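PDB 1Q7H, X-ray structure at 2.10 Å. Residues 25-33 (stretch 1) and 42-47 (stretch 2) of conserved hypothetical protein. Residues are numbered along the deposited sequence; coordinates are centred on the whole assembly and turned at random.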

# COMPACT_ATOMS: atom_id res chain seq x y z
N ASP A 25 5.29 -1.24 11.19
CA ASP A 25 6.45 -1.63 11.98
C ASP A 25 7.14 -2.94 11.62
O ASP A 25 6.65 -4.02 11.95
N ILE A 26 8.29 -2.85 10.96
CA ILE A 26 9.07 -4.03 10.60
C ILE A 26 10.49 -3.89 11.14
O ILE A 26 11.42 -4.54 10.67
N THR A 27 10.66 -3.01 12.12
CA THR A 27 11.97 -2.79 12.71
C THR A 27 12.55 -4.12 13.17
O THR A 27 11.87 -4.91 13.81
N GLY A 28 13.81 -4.38 12.81
CA GLY A 28 14.45 -5.63 13.20
C GLY A 28 14.28 -6.79 12.24
O GLY A 28 14.97 -7.80 12.37
N GLU A 29 13.39 -6.66 11.26
CA GLU A 29 13.18 -7.74 10.29
C GLU A 29 14.30 -7.73 9.25
O GLU A 29 14.62 -6.69 8.67
N SER A 30 14.91 -8.89 8.99
CA SER A 30 15.97 -8.94 7.99
C SER A 30 15.29 -9.03 6.64
O SER A 30 14.24 -9.66 6.50
N LEU A 31 15.89 -8.41 5.63
CA LEU A 31 15.31 -8.37 4.30
C LEU A 31 16.19 -8.89 3.17
O LEU A 31 17.41 -8.78 3.21
N GLU A 32 15.55 -9.47 2.15
CA GLU A 32 16.26 -9.93 0.97
C GLU A 32 15.80 -9.00 -0.13
O GLU A 32 14.63 -8.62 -0.16
N VAL A 33 16.69 -8.62 -1.02
CA VAL A 33 16.32 -7.72 -2.09
C VAL A 33 16.49 -8.41 -3.43
O VAL A 33 17.35 -9.28 -3.58
N TYR A 42 11.72 -6.02 -1.61
CA TYR A 42 12.33 -6.46 -0.37
C TYR A 42 11.40 -7.53 0.22
O TYR A 42 10.22 -7.29 0.45
N TYR A 43 11.96 -8.72 0.42
CA TYR A 43 11.23 -9.86 0.93
C TYR A 43 11.48 -10.12 2.41
O TYR A 43 12.56 -9.84 2.92
N ILE A 44 10.45 -10.64 3.07
CA ILE A 44 10.53 -11.05 4.46
C ILE A 44 9.96 -12.47 4.40
O ILE A 44 8.84 -12.67 3.93
N GLY A 45 10.73 -13.45 4.82
CA GLY A 45 10.26 -14.82 4.79
C GLY A 45 9.72 -15.31 3.46
O GLY A 45 8.69 -15.98 3.43
N GLY A 46 10.38 -14.98 2.36
CA GLY A 46 9.89 -15.48 1.08
C GLY A 46 8.76 -14.72 0.40
O GLY A 46 8.37 -15.07 -0.72
N LYS A 47 8.21 -13.69 1.04
CA LYS A 47 7.14 -12.91 0.43
C LYS A 47 7.59 -11.47 0.17
O LYS A 47 8.31 -10.89 0.97

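A short antiparallel strand pairing, extended by apolar packing around Ile-44 and by two bridging waters, joins the stretches. Glu-32 and Tyr-43 form the hydrogen-bonded pair: Glu-32 N donates to Tyr-43 O (3.1 Å) and Tyr-43 N to Glu-32 O (2.7 Å), both nearly straight. Their side chains, each chi1 m, share one face of the sheet, with Glu-32 CB 4.2 Å from Tyr-43 CB. Val-33 (p) and Tyr-42 (m) occupy the other face, where Val-33 CG2 lies over the Tyr-42 ring, 3.6 Å from Tyr-42 CE1, in a CH-pi contact. Beyond the paired residues, Ile-44 (m, t) leaves its backbone sideways, but its end comes nearer to stretch 1. Ile-44 CG1 packs tightly at 3.3 Å against CD2 of buried Leu-31 (m, t), and Ile-44 CD1 reaches CG2 of Ile-26 (p, t) at 4.1 Å. The CA-to-CB bonds of Ile-26 and Glu-29 (chi1 m) point toward stretch 2, and Glu-29 OE1 lies 3.7 Å from Ile-44 CG2; Glu-29 OE2 is hydrogen-bonded elsewhere in the structure. Two waters bridge stretch 1 to the type I' turn of stretch 2: water 1 donates to Ser-30 O (3.1 Å) and accepts from Gly-45 N (3.2 Å), while water 2 donates to Glu-32 OE2 (2.5 Å) and accepts from Gly-46 N (2.9 Å), tying in the Glu-32 carboxylate.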

# COMPACT_ATOMS: atom_id res chain seq x y z
CB ASP A 25 6.03 -1.68 13.46
CG ASP A 25 7.19 -1.95 14.40
OD1 ASP A 25 8.29 -2.32 13.94
OD2 ASP A 25 6.99 -1.81 15.62
CB ILE A 26 9.15 -4.26 9.07
CG1 ILE A 26 9.58 -2.97 8.37
CG2 ILE A 26 7.82 -4.76 8.54
CD1 ILE A 26 9.82 -3.14 6.89
CB THR A 27 11.87 -1.85 13.92
OG1 THR A 27 11.55 -0.53 13.47
CG2 THR A 27 13.18 -1.81 14.70
CB GLU A 29 11.84 -7.56 9.60
CG GLU A 29 10.66 -7.40 10.56
CD GLU A 29 9.87 -8.68 10.76
OE1 GLU A 29 10.29 -9.74 10.24
OE2 GLU A 29 8.82 -8.63 11.44
CB SER A 30 16.90 -10.14 8.23
OG SER A 30 16.20 -11.36 8.19
CB LEU A 31 14.94 -6.91 3.98
CG LEU A 31 14.13 -6.14 5.03
CD1 LEU A 31 14.13 -4.66 4.70
CD2 LEU A 31 12.70 -6.67 5.08
CB GLU A 32 15.88 -11.35 0.57
CG GLU A 32 16.17 -12.40 1.60
CD GLU A 32 15.81 -13.76 1.07
OE1 GLU A 32 16.64 -14.37 0.36
OE2 GLU A 32 14.69 -14.22 1.35
CB VAL A 33 17.17 -6.43 -2.04
CG1 VAL A 33 18.63 -6.75 -2.36
CG2 VAL A 33 16.60 -5.39 -2.99
CB TYR A 42 12.47 -5.27 0.58
CG TYR A 42 13.34 -4.18 0.00
CD1 TYR A 42 14.71 -4.15 0.27
CD2 TYR A 42 12.81 -3.19 -0.84
CE1 TYR A 42 15.54 -3.17 -0.30
CE2 TYR A 42 13.62 -2.22 -1.40
CZ TYR A 42 14.99 -2.21 -1.13
OH TYR A 42 15.80 -1.27 -1.71
CB TYR A 43 11.66 -11.14 0.19
CG TYR A 43 11.30 -11.22 -1.28
CD1 TYR A 43 10.37 -12.16 -1.74
CD2 TYR A 43 11.93 -10.40 -2.22
CE1 TYR A 43 10.07 -12.27 -3.09
CE2 TYR A 43 11.63 -10.51 -3.58
CZ TYR A 43 10.70 -11.44 -4.00
OH TYR A 43 10.40 -11.55 -5.34
CB ILE A 44 9.67 -10.21 5.42
CG1 ILE A 44 10.27 -8.82 5.58
CG2 ILE A 44 9.62 -10.88 6.79
CD1 ILE A 44 9.48 -7.90 6.51
CB LYS A 47 5.90 -12.91 1.32
CG LYS A 47 5.02 -14.15 1.21
CD LYS A 47 3.57 -13.83 1.58
CE LYS A 47 3.35 -13.65 3.08
NZ LYS A 47 3.11 -14.95 3.79
O HOH W 1 13.70 -12.33 5.01
O HOH W 2 12.84 -13.45 2.78